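Local coordinates for protein nicotinamide-nucleotide adenylyltransferase NadR family / Ribosylnicotinamide kinase (Lactococcus lactis subsp. cremoris, PDB 6GYF) that probably phosphorylates nicotinamide riboside to NMN with its kinase domain, and may join NMN to an adenylyl group to make NAD with its nucleotidyltransferase domain, at residues P62-F67 with V82-E87; H178-V183 with G254-D259; E292-I297 with F334-K339. All coordinates share one frame; numbering follows the deposited sequence.

Contact 1: P62-F67 with V82-E87. With NMN (beta-nicotinamide ribose monophosphate), chain C.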
loop_
_atom_site.group_PDB
_atom_site.type_symbol
_atom_site.label_atom_id
_atom_site.label_comp_id
_atom_site.label_asym_id
_atom_site.label_seq_id
_atom_site.Cartn_x
_atom_site.Cartn_y
_atom_site.Cartn_z
ATOM N N PRO A 62 -7.831 9.466 0.956
ATOM C CA PRO A 62 -8.438 10.758 1.272
ATOM C C PRO A 62 -7.454 11.882 1.003
ATOM O O PRO A 62 -6.266 11.675 0.742
ATOM C CB PRO A 62 -8.775 10.645 2.759
ATOM C CG PRO A 62 -7.916 9.550 3.265
ATOM C CD PRO A 62 -7.763 8.592 2.138
ATOM N N LEU A 63 -7.979 13.100 1.049
ATOM C CA LEU A 63 -7.155 14.277 0.811
ATOM C C LEU A 63 -5.904 14.296 1.688
ATOM O O LEU A 63 -4.798 14.550 1.194
ATOM C CB LEU A 63 -7.993 15.531 1.036
ATOM C CG LEU A 63 -7.212 16.812 0.787
ATOM C CD1 LEU A 63 -6.590 16.868 -0.628
ATOM C CD2 LEU A 63 -8.108 17.985 1.057
ATOM N N GLU A 64 -6.047 13.991 2.986
ATOM C CA GLU A 64 -4.897 14.051 3.892
ATOM C C GLU A 64 -3.806 13.077 3.464
ATOM O O GLU A 64 -2.641 13.462 3.313
ATOM C CB GLU A 64 -5.325 13.757 5.333
ATOM C CG GLU A 64 -4.196 13.756 6.383
ATOM C CD GLU A 64 -3.767 15.155 6.834
ATOM O OE1 GLU A 64 -4.498 16.129 6.529
ATOM O OE2 GLU A 64 -2.730 15.269 7.542
ATOM N N LYS A 65 -4.173 11.813 3.228
ATOM C CA LYS A 65 -3.181 10.832 2.809
ATOM C C LYS A 65 -2.546 11.223 1.478
ATOM O O LYS A 65 -1.333 11.081 1.303
ATOM C CB LYS A 65 -3.817 9.444 2.727
ATOM C CG LYS A 65 -2.820 8.304 2.528
ATOM C CD LYS A 65 -3.496 6.923 2.541
ATOM C CE LYS A 65 -3.223 6.140 3.843
ATOM N NZ LYS A 65 -4.274 5.106 4.180
ATOM N N ARG A 66 -3.345 11.720 0.525
ATOM C CA ARG A 66 -2.789 12.150 -0.759
ATOM C C ARG A 66 -1.813 13.307 -0.590
ATOM O O ARG A 66 -0.779 13.359 -1.266
ATOM C CB ARG A 66 -3.909 12.519 -1.721
ATOM C CG ARG A 66 -4.582 11.290 -2.307
ATOM C CD ARG A 66 -5.662 11.654 -3.302
ATOM N NE ARG A 66 -6.905 11.910 -2.598
ATOM C CZ ARG A 66 -7.636 12.996 -2.774
ATOM N NH1 ARG A 66 -7.262 13.919 -3.653
ATOM N NH2 ARG A 66 -8.748 13.150 -2.078
ATOM N N PHE A 67 -2.148 14.257 0.283
ATOM C CA PHE A 67 -1.268 15.393 0.557
ATOM C C PHE A 67 0.070 14.957 1.161
ATOM O O PHE A 67 1.123 15.486 0.785
ATOM C CB PHE A 67 -2.002 16.366 1.472
ATOM C CG PHE A 67 -1.116 17.323 2.207
ATOM C CD1 PHE A 67 -0.659 18.479 1.589
ATOM C CD2 PHE A 67 -0.797 17.101 3.545
ATOM C CE1 PHE A 67 0.126 19.379 2.282
ATOM C CE2 PHE A 67 -0.007 17.995 4.254
ATOM C CZ PHE A 67 0.455 19.136 3.630
ATOM N N VAL A 82 4.090 21.553 -1.977
ATOM C CA VAL A 82 2.805 20.862 -2.024
ATOM C C VAL A 82 1.859 21.503 -1.017
ATOM O O VAL A 82 2.205 21.632 0.163
ATOM C CB VAL A 82 2.987 19.369 -1.710
ATOM C CG1 VAL A 82 1.646 18.682 -1.561
ATOM C CG2 VAL A 82 3.856 18.695 -2.764
ATOM N N SER A 83 0.636 21.831 -1.446
ATOM C CA SER A 83 -0.343 22.488 -0.579
ATOM C C SER A 83 -1.707 21.813 -0.674
ATOM O O SER A 83 -2.043 21.163 -1.665
ATOM C CB SER A 83 -0.511 23.973 -0.909
ATOM O OG SER A 83 0.588 24.730 -0.458
ATOM N N MET A 84 -2.486 21.971 0.389
ATOM C CA MET A 84 -3.805 21.370 0.513
ATOM C C MET A 84 -4.852 22.455 0.311
ATOM O O MET A 84 -4.755 23.530 0.917
ATOM C CB MET A 84 -3.981 20.727 1.888
ATOM C CG MET A 84 -4.536 19.328 1.886
ATOM S SD MET A 84 -4.601 18.690 3.572
ATOM C CE MET A 84 -5.875 19.744 4.302
ATOM N N LEU A 85 -5.828 22.189 -0.561
ATOM C CA LEU A 85 -7.005 23.044 -0.747
ATOM C C LEU A 85 -8.239 22.260 -0.301
ATOM O O LEU A 85 -8.797 21.468 -1.068
ATOM C CB LEU A 85 -7.117 23.501 -2.197
ATOM C CG LEU A 85 -8.190 24.537 -2.506
ATOM C CD1 LEU A 85 -8.094 25.711 -1.557
ATOM C CD2 LEU A 85 -7.988 25.020 -3.918
ATOM N N ASN A 86 -8.681 22.519 0.930
ATOM C CA ASN A 86 -9.751 21.751 1.559
ATOM C C ASN A 86 -11.083 22.272 1.032
ATOM O O ASN A 86 -11.486 23.395 1.353
ATOM C CB ASN A 86 -9.647 21.884 3.078
ATOM C CG ASN A 86 -10.418 20.806 3.830
ATOM O OD1 ASN A 86 -11.616 20.617 3.628
ATOM N ND2 ASN A 86 -9.722 20.106 4.726
ATOM N N GLU A 87 -11.765 21.470 0.213
ATOM C CA GLU A 87 -13.011 21.886 -0.417
ATOM C C GLU A 87 -14.254 21.494 0.391
ATOM O O GLU A 87 -15.361 21.493 -0.166
ATOM C CB GLU A 87 -13.102 21.337 -1.846
ATOM C CG GLU A 87 -12.266 22.105 -2.871
ATOM C CD GLU A 87 -12.170 21.377 -4.210
ATOM O OE1 GLU A 87 -12.365 20.142 -4.206
ATOM O OE2 GLU A 87 -11.898 22.022 -5.258
HETATM O O3P NMN C . -3.356 2.711 4.873
HETATM P P NMN C . -2.740 2.203 3.591
HETATM O O1P NMN C . -2.513 3.268 2.545
HETATM O O2P NMN C . -3.358 0.931 3.063
HETATM O O5R NMN C . -1.253 1.760 4.024
HETATM C C5R NMN C . -0.981 0.413 4.399
HETATM C C4R NMN C . 0.397 0.332 5.044
HETATM O O4R NMN C . 0.477 -0.838 5.863
HETATM C C3R NMN C . 1.492 0.241 3.992
HETATM O O3R NMN C . 2.404 1.336 4.153
HETATM C C2R NMN C . 2.158 -1.114 4.192
HETATM O O2R NMN C . 3.568 -1.011 4.430
HETATM C C1R NMN C . 1.477 -1.747 5.395
HETATM N N1 NMN C . 0.848 -3.009 4.999
HETATM C C2 NMN C . 1.213 -4.148 5.602
HETATM C C3 NMN C . 0.630 -5.358 5.244
HETATM C C7 NMN C . 1.047 -6.627 5.925
HETATM O O7 NMN C . 0.454 -7.663 5.675
HETATM N N7 NMN C . 2.059 -6.589 6.790
HETATM C C4 NMN C . -0.339 -5.384 4.251
HETATM C C5 NMN C . -0.700 -4.189 3.642
HETATM C C6 NMN C . -0.086 -3.007 4.039
#

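Contact 2: H178-V183 with G254-D259. With NMN (beta-nicotinamide ribose monophosphate), chain C.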
loop_
_atom_site.group_PDB
_atom_site.type_symbol
_atom_site.label_atom_id
_atom_site.label_comp_id
_atom_site.label_asym_id
_atom_site.label_seq_id
_atom_site.Cartn_x
_atom_site.Cartn_y
_atom_site.Cartn_z
ATOM N N HIS A 178 0.226 1.731 -1.453
ATOM C CA HIS A 178 -1.213 1.561 -1.257
ATOM C C HIS A 178 -1.900 0.629 -2.250
ATOM O O HIS A 178 -2.928 0.032 -1.904
ATOM C CB HIS A 178 -1.899 2.926 -1.347
ATOM C CG HIS A 178 -3.389 2.871 -1.228
ATOM N ND1 HIS A 178 -4.036 2.761 -0.017
ATOM C CD2 HIS A 178 -4.359 2.930 -2.166
ATOM C CE1 HIS A 178 -5.340 2.743 -0.212
ATOM N NE2 HIS A 178 -5.563 2.841 -1.509
ATOM N N PHE A 179 -1.385 0.491 -3.471
ATOM C CA PHE A 179 -2.095 -0.230 -4.525
ATOM C C PHE A 179 -1.625 -1.668 -4.694
ATOM O O PHE A 179 -2.079 -2.351 -5.623
ATOM C CB PHE A 179 -1.954 0.507 -5.862
ATOM C CG PHE A 179 -2.700 1.813 -5.930
ATOM C CD1 PHE A 179 -4.067 1.837 -6.117
ATOM C CD2 PHE A 179 -2.024 3.017 -5.813
ATOM C CE1 PHE A 179 -4.748 3.040 -6.180
ATOM C CE2 PHE A 179 -2.696 4.214 -5.872
ATOM C CZ PHE A 179 -4.059 4.227 -6.057
ATOM N N SER A 180 -0.714 -2.139 -3.845
ATOM C CA SER A 180 -0.166 -3.476 -4.010
ATOM C C SER A 180 -1.176 -4.551 -3.607
ATOM O O SER A 180 -1.800 -4.472 -2.539
ATOM C CB SER A 180 1.116 -3.619 -3.196
ATOM O OG SER A 180 1.731 -4.878 -3.449
ATOM N N LYS A 181 -1.329 -5.554 -4.472
ATOM C CA LYS A 181 -1.968 -6.792 -4.063
ATOM C C LYS A 181 -1.065 -7.535 -3.075
ATOM O O LYS A 181 0.167 -7.505 -3.169
ATOM C CB LYS A 181 -2.247 -7.675 -5.276
ATOM C CG LYS A 181 -3.316 -7.143 -6.165
ATOM C CD LYS A 181 -4.676 -7.536 -5.668
ATOM C CE LYS A 181 -5.738 -7.022 -6.609
ATOM N NZ LYS A 181 -5.581 -5.539 -6.661
ATOM N N VAL A 182 -1.690 -8.229 -2.130
ATOM C CA VAL A 182 -0.976 -8.910 -1.062
ATOM C C VAL A 182 -1.488 -10.345 -0.972
ATOM O O VAL A 182 -2.681 -10.575 -0.756
ATOM C CB VAL A 182 -1.148 -8.197 0.291
ATOM C CG1 VAL A 182 -0.578 -9.063 1.396
ATOM C CG2 VAL A 182 -0.506 -6.806 0.279
ATOM N N VAL A 183 -0.586 -11.303 -1.121
ATOM C CA VAL A 183 -0.877 -12.707 -0.877
ATOM C C VAL A 183 -0.127 -13.122 0.379
ATOM O O VAL A 183 1.073 -12.855 0.508
ATOM C CB VAL A 183 -0.470 -13.584 -2.071
ATOM C CG1 VAL A 183 -0.876 -15.042 -1.818
ATOM C CG2 VAL A 183 -1.061 -13.030 -3.378
ATOM N N GLY A 254 3.528 -5.117 -8.343
ATOM C CA GLY A 254 2.088 -5.048 -8.193
ATOM C C GLY A 254 1.529 -6.109 -7.257
ATOM O O GLY A 254 0.416 -5.969 -6.727
ATOM N N ILE A 255 2.312 -7.164 -7.025
ATOM C CA ILE A 255 1.907 -8.281 -6.179
ATOM C C ILE A 255 3.097 -8.662 -5.312
ATOM O O ILE A 255 4.203 -8.842 -5.838
ATOM C CB ILE A 255 1.473 -9.502 -7.023
ATOM C CG1 ILE A 255 0.317 -9.156 -7.960
ATOM C CG2 ILE A 255 1.092 -10.675 -6.137
ATOM C CD1 ILE A 255 0.188 -10.128 -9.131
ATOM N N VAL A 256 2.864 -8.823 -3.996
ATOM C CA VAL A 256 3.878 -9.353 -3.083
ATOM C C VAL A 256 3.285 -10.543 -2.355
ATOM O O VAL A 256 2.069 -10.626 -2.143
ATOM C CB VAL A 256 4.435 -8.334 -2.035
ATOM C CG1 VAL A 256 4.874 -7.061 -2.683
ATOM C CG2 VAL A 256 3.438 -8.040 -0.951
ATOM N N PHE A 257 4.177 -11.431 -1.912
ATOM C CA PHE A 257 3.834 -12.645 -1.186
ATOM C C PHE A 257 4.453 -12.601 0.206
ATOM O O PHE A 257 5.640 -12.300 0.361
ATOM C CB PHE A 257 4.339 -13.871 -1.935
ATOM C CG PHE A 257 3.715 -14.064 -3.271
ATOM C CD1 PHE A 257 4.238 -13.440 -4.390
ATOM C CD2 PHE A 257 2.616 -14.897 -3.430
ATOM C CE1 PHE A 257 3.665 -13.630 -5.653
ATOM C CE2 PHE A 257 2.046 -15.091 -4.675
ATOM C CZ PHE A 257 2.575 -14.450 -5.792
ATOM N N LEU A 258 3.663 -12.926 1.214
ATOM C CA LEU A 258 4.078 -12.789 2.600
ATOM C C LEU A 258 4.013 -14.145 3.290
ATOM O O LEU A 258 2.965 -14.808 3.262
ATOM C CB LEU A 258 3.192 -11.757 3.309
ATOM C CG LEU A 258 3.155 -10.345 2.710
ATOM C CD1 LEU A 258 2.314 -9.468 3.565
ATOM C CD2 LEU A 258 4.570 -9.742 2.598
ATOM N N ASP A 259 5.127 -14.542 3.926
ATOM C CA ASP A 259 5.238 -15.809 4.660
ATOM C C ASP A 259 4.786 -15.587 6.104
ATOM O O ASP A 259 5.584 -15.290 6.991
ATOM C CB ASP A 259 6.666 -16.349 4.584
ATOM C CG ASP A 259 6.811 -17.787 5.141
ATOM O OD1 ASP A 259 5.956 -18.252 5.928
ATOM O OD2 ASP A 259 7.822 -18.449 4.830
HETATM O O3P NMN C . -3.356 2.711 4.873
HETATM P P NMN C . -2.740 2.203 3.591
HETATM O O1P NMN C . -2.513 3.268 2.545
HETATM O O2P NMN C . -3.358 0.931 3.063
HETATM O O5R NMN C . -1.253 1.760 4.024
HETATM C C5R NMN C . -0.981 0.413 4.399
HETATM C C4R NMN C . 0.397 0.332 5.044
HETATM O O4R NMN C . 0.477 -0.838 5.863
HETATM C C3R NMN C . 1.492 0.241 3.992
HETATM O O3R NMN C . 2.404 1.336 4.153
HETATM C C2R NMN C . 2.158 -1.114 4.192
HETATM O O2R NMN C . 3.568 -1.011 4.430
HETATM C C1R NMN C . 1.477 -1.747 5.395
HETATM N N1 NMN C . 0.848 -3.009 4.999
HETATM C C2 NMN C . 1.213 -4.148 5.602
HETATM C C3 NMN C . 0.630 -5.358 5.244
HETATM C C7 NMN C . 1.047 -6.627 5.925
HETATM O O7 NMN C . 0.454 -7.663 5.675
HETATM N N7 NMN C . 2.059 -6.589 6.790
HETATM C C4 NMN C . -0.339 -5.384 4.251
HETATM C C5 NMN C . -0.700 -4.189 3.642
HETATM C C6 NMN C . -0.086 -3.007 4.039
#

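Contact 3: E292-I297 with F334-K339. With NMN (beta-nicotinamide ribose monophosphate), chain C.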
loop_
_atom_site.group_PDB
_atom_site.type_symbol
_atom_site.label_atom_id
_atom_site.label_comp_id
_atom_site.label_asym_id
_atom_site.label_seq_id
_atom_site.Cartn_x
_atom_site.Cartn_y
_atom_site.Cartn_z
ATOM N N GLU A 292 -3.237 -4.839 8.455
ATOM C CA GLU A 292 -2.786 -5.801 7.453
ATOM C C GLU A 292 -3.789 -5.843 6.308
ATOM O O GLU A 292 -4.942 -6.252 6.488
ATOM C CB GLU A 292 -2.605 -7.196 8.045
ATOM C CG GLU A 292 -1.416 -7.382 8.966
ATOM C CD GLU A 292 -1.230 -8.849 9.310
ATOM O OE1 GLU A 292 -2.001 -9.661 8.746
ATOM O OE2 GLU A 292 -0.358 -9.189 10.146
ATOM N N ARG A 293 -3.344 -5.427 5.134
ATOM C CA ARG A 293 -4.135 -5.511 3.920
ATOM C C ARG A 293 -3.769 -6.818 3.229
ATOM O O ARG A 293 -2.635 -6.982 2.771
ATOM C CB ARG A 293 -3.845 -4.302 3.030
ATOM C CG ARG A 293 -4.993 -3.703 2.232
ATOM C CD ARG A 293 -4.805 -3.879 0.695
ATOM N NE ARG A 293 -3.466 -3.639 0.102
ATOM C CZ ARG A 293 -2.682 -2.562 0.281
ATOM N NH1 ARG A 293 -3.034 -1.563 1.100
ATOM N NH2 ARG A 293 -1.512 -2.489 -0.360
ATOM N N MET A 294 -4.717 -7.752 3.159
ATOM C CA MET A 294 -4.520 -9.019 2.465
ATOM C C MET A 294 -5.600 -9.181 1.403
ATOM O O MET A 294 -6.780 -8.935 1.665
ATOM C CB MET A 294 -4.551 -10.193 3.442
ATOM C CG MET A 294 -3.432 -10.136 4.462
ATOM S SD MET A 294 -3.460 -11.456 5.680
ATOM C CE MET A 294 -4.968 -11.104 6.584
ATOM N N ASP A 295 -5.194 -9.583 0.204
ATOM C CA ASP A 295 -6.125 -9.814 -0.888
ATOM C C ASP A 295 -6.408 -11.295 -1.100
ATOM O O ASP A 295 -7.544 -11.666 -1.408
ATOM C CB ASP A 295 -5.588 -9.186 -2.187
ATOM C CG ASP A 295 -5.611 -7.658 -2.158
ATOM O OD1 ASP A 295 -6.712 -7.064 -2.275
ATOM O OD2 ASP A 295 -4.540 -7.040 -2.007
ATOM N N LEU A 296 -5.421 -12.150 -0.859
ATOM C CA LEU A 296 -5.553 -13.592 -0.966
ATOM C C LEU A 296 -4.759 -14.227 0.158
ATOM O O LEU A 296 -3.599 -13.871 0.384
ATOM C CB LEU A 296 -5.050 -14.094 -2.321
ATOM C CG LEU A 296 -4.724 -15.584 -2.438
ATOM C CD1 LEU A 296 -5.975 -16.487 -2.283
ATOM C CD2 LEU A 296 -4.018 -15.816 -3.766
ATOM N N ILE A 297 -5.383 -15.173 0.844
ATOM C CA ILE A 297 -4.768 -15.902 1.937
ATOM C C ILE A 297 -4.680 -17.355 1.512
ATOM O O ILE A 297 -5.714 -18.017 1.332
ATOM C CB ILE A 297 -5.573 -15.765 3.230
ATOM C CG1 ILE A 297 -5.613 -14.305 3.677
ATOM C CG2 ILE A 297 -4.994 -16.671 4.291
ATOM C CD1 ILE A 297 -6.595 -14.037 4.809
ATOM N N PHE A 334 -11.897 -12.843 12.369
ATOM C CA PHE A 334 -11.546 -11.582 11.734
ATOM C C PHE A 334 -12.228 -11.405 10.388
ATOM O O PHE A 334 -11.826 -10.534 9.613
ATOM C CB PHE A 334 -10.012 -11.468 11.585
ATOM C CG PHE A 334 -9.275 -11.346 12.912
ATOM C CD1 PHE A 334 -9.181 -10.126 13.565
ATOM C CD2 PHE A 334 -8.702 -12.458 13.514
ATOM C CE1 PHE A 334 -8.546 -10.019 14.789
ATOM C CE2 PHE A 334 -8.054 -12.355 14.738
ATOM C CZ PHE A 334 -7.980 -11.139 15.373
ATOM N N GLY A 335 -13.245 -12.209 10.092
ATOM C CA GLY A 335 -13.992 -12.074 8.855
ATOM C C GLY A 335 -13.124 -12.081 7.612
ATOM O O GLY A 335 -13.222 -11.196 6.761
ATOM N N LEU A 336 -12.242 -13.062 7.505
ATOM C CA LEU A 336 -11.341 -13.140 6.375
ATOM C C LEU A 336 -11.605 -14.337 5.487
ATOM O O LEU A 336 -10.885 -14.529 4.501
ATOM C CB LEU A 336 -9.898 -13.176 6.881
ATOM C CG LEU A 336 -9.425 -11.883 7.526
ATOM C CD1 LEU A 336 -8.252 -12.229 8.352
ATOM C CD2 LEU A 336 -9.045 -10.879 6.453
ATOM N N LEU A 337 -12.639 -15.119 5.777
ATOM C CA LEU A 337 -12.802 -16.408 5.122
ATOM C C LEU A 337 -12.985 -16.281 3.617
ATOM O O LEU A 337 -12.555 -17.166 2.870
ATOM C CB LEU A 337 -13.974 -17.150 5.763
ATOM C CG LEU A 337 -13.614 -17.521 7.195
ATOM C CD1 LEU A 337 -14.727 -18.188 7.901
ATOM C CD2 LEU A 337 -12.361 -18.401 7.183
ATOM N N ASP A 338 -13.616 -15.199 3.151
ATOM C CA ASP A 338 -13.845 -15.038 1.719
ATOM C C ASP A 338 -12.549 -14.833 0.938
ATOM O O ASP A 338 -12.545 -15.020 -0.284
ATOM C CB ASP A 338 -14.804 -13.875 1.469
ATOM C CG ASP A 338 -16.191 -14.135 2.022
ATOM O OD1 ASP A 338 -16.526 -15.312 2.279
ATOM O OD2 ASP A 338 -16.947 -13.156 2.195
ATOM N N LYS A 339 -11.456 -14.463 1.611
ATOM C CA LYS A 339 -10.137 -14.354 0.986
ATOM C C LYS A 339 -9.322 -15.631 1.115
ATOM O O LYS A 339 -8.217 -15.694 0.574
ATOM C CB LYS A 339 -9.328 -13.191 1.602
ATOM C CG LYS A 339 -9.968 -11.804 1.499
ATOM C CD LYS A 339 -9.214 -10.753 2.297
ATOM C CE LYS A 339 -9.797 -9.356 2.089
ATOM N NZ LYS A 339 -9.036 -8.307 2.852
HETATM O O3P NMN C . -3.356 2.711 4.873
HETATM P P NMN C . -2.740 2.203 3.591
HETATM O O1P NMN C . -2.513 3.268 2.545
HETATM O O2P NMN C . -3.358 0.931 3.063
HETATM O O5R NMN C . -1.253 1.760 4.024
HETATM C C5R NMN C . -0.981 0.413 4.399
HETATM C C4R NMN C . 0.397 0.332 5.044
HETATM O O4R NMN C . 0.477 -0.838 5.863
HETATM C C3R NMN C . 1.492 0.241 3.992
HETATM O O3R NMN C . 2.404 1.336 4.153
HETATM C C2R NMN C . 2.158 -1.114 4.192
HETATM O O2R NMN C . 3.568 -1.011 4.430
HETATM C C1R NMN C . 1.477 -1.747 5.395
HETATM N N1 NMN C . 0.848 -3.009 4.999
HETATM C C2 NMN C . 1.213 -4.148 5.602
HETATM C C3 NMN C . 0.630 -5.358 5.244
HETATM C C7 NMN C . 1.047 -6.627 5.925
HETATM O O7 NMN C . 0.454 -7.663 5.675
HETATM N N7 NMN C . 2.059 -6.589 6.790
HETATM C C4 NMN C . -0.339 -5.384 4.251
HETATM C C5 NMN C . -0.700 -4.189 3.642
HETATM C C6 NMN C . -0.086 -3.007 4.039
#

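Contact 1: P62-F67 with V82-E87
Met-84 lies between Leu-63 and Phe-67, one helical turn apart on the same side of helix 63-73, and receives both. Its SD sits over one face of the Phe-67 ring, 4.3 Å from the ring centroid and 25° off the ring normal, a Met-aromatic contact in which the polarisable sulfur meets the pi cloud. The two side chains cross at about a right angle, with Met-84 CG 3.9 Å from Phe-67 CB. The same methylene meets the branch point of the leucine, Leu-63 CG to Met-84 CG being 3.8 Å, while Leu-63 CD2 reaches past it to the backbone at Leu-85 and Asn-86. With CG anti to the backbone N (chi1 160°), Phe-67 carries its ring across to the strand, where CD1 meets Val-82 CG1 at 3.9 Å and Val-82 O lies at the ring edge, near its plane. A flexible, unbranched methionine suits the middle place because it can fit against both a branched and a flat partner. In the second shell, Val-82 O accepts a bond from Arg-71, and Ser-83 and Leu-85, pointing the other way, belong to the face lined by helix 97-111. Arg-66 is buried, salt-bridged to Asp-54 and hydrogen-bonded to the carbonyls of Leu-61, Thr-22 and Ser-49, the last in strand 43-50. From the far side of the helix, Lys-65 NZ bonds NMN O3P at 2.7 Å and, weakly, O1P, its long chain suiting it to span the distance to the phosphate. Helix and strand run antiparallel, 169° between their directions, as expected of a beta-alpha-beta crossover: strand 43-50, helix 63-73 and the outermost strand 80-86 form such a unit in the parallel, Rossmann-like sheet of the probable nucleotidyltransferase domain.

Contact 2: H178-V183 with G254-D259
Lys-181 O is gripped from opposite faces of its carbonyl plane: Val-256 N donates across the strands at 3.1 Å, and Ser-180 OG comes from the other face, 41° out of the plane, at 3.1 Å to the same Lys-181 O. Standing anti to its own N (chi1 -174°), beside the carbonyl carbon, the serine hydroxyl can turn to that oxygen; it is also tied to Asn-252, which bonds Gly-254 N as well. Further bonds run from Lys-181 N to Gly-254 O, from Val-183 N to Val-256 O and from Leu-258 N to Val-183 O, the alternation of a parallel pair. At Gly-254 (phi 139°) a side chain would jam against the preceding carbonyl O, which calls for glycine. Val-182 CG1 meets Leu-258 CD1 at 3.6 Å on the NMN side, where the same leucine methyl is 3.3 Å from NMN O7. On the opposite face, Val-183 lies alongside Phe-257, with CB 3.6 Å from ring atom CD2. His-178 ND1 donates to NMN O1P at 3.0 Å, while NE2 bonds Ile-59 O. Asp-259 forms a salt bridge with Lys-193 and a hydrogen bond with Thr-194 of a probable Walker A motif, consistent with the core of a P-loop kinase.

Contact 3: E292-I297 with F334-K339
Two hydrogen bonds join Lys-339 to the 292-297 segment, one from each end of the residue. Its ammonium nitrogen NZ donates to Met-294 O at 2.6 Å, approaching nearly in line with the carbonyl bond (C=O...N 165°). The first torsion (chi1 -59°) sets CG beside Asp-295 O, and the extended chain beyond it carries NZ on to Met-294 O; a lysine is long enough to span this gap and still deliver a charged donor. At the backbone end, Ile-297 N donates to Lys-339 O at 2.9 Å, nearly straight at the hydrogen (166°). Replacing the lysine by an alanine would keep the backbone bond but would probably leave Met-294 O without its ammonium partner and a gap where the outer methylenes lay.

Further polar ties lead to strand 181-186 and the residue before it: Asp-295 OD2 takes a bond from Val-182 N, and Arg-293 NH2 bonds Ser-180 O.

Apolar packing fills the space next to these bonds. Leu-336 meets Met-294 and Ile-297 roughly at right angles: its CD1 is 3.9 Å from Met-294 CE, and its CB is 4.0 Å from Ile-297 CD1. The bend of Met-294 at its last torsion turns the methyl to the leucine. Gly-335, whose positive phi suits a residue without a side chain, ends helix 320-333 in a Schellman motif and so presents Leu-336.

The ligand contacts come from the other side of the 292-297 segment. NMN C5 lies over one guanidinium face of Arg-293, while NH1 is 3.2 Å from NMN O2P, which sits in plane at the guanidinium edge.

After helix 320-333 the chain turns through the 3-10 segment 337-339 into strand 340-342 beside strand 296-299, whose other neighbour is strand 181-186, while Leu-336 also touches Ile-263 of helix 262-272.

In the fold
All three contacts meet at NMN, though they belong to two sheets. Contact 1 packs a helix on the edge strand of the five-stranded parallel sheet; contacts 2 and 3 share the four-stranded one, ordered 255-259, 181-186, 296-299, 340-342. The centres of contacts 2 and 3 are about 12 Å apart, and the two touch directly: Val-182 O and Asp-295 N are 2.9 Å apart, a probable hydrogen bond where strands 181-186 and 296-299 start to run side by side. Contact 1 is centred about 26 Å from contact 2 and about 30 Å from contact 3. The ligand spans the gap: Lys-65 and His-178 bond its phosphate, Leu-258 approaches the nicotinamide, and Arg-293 reaches both, consistent with NMN lying between two probable domains.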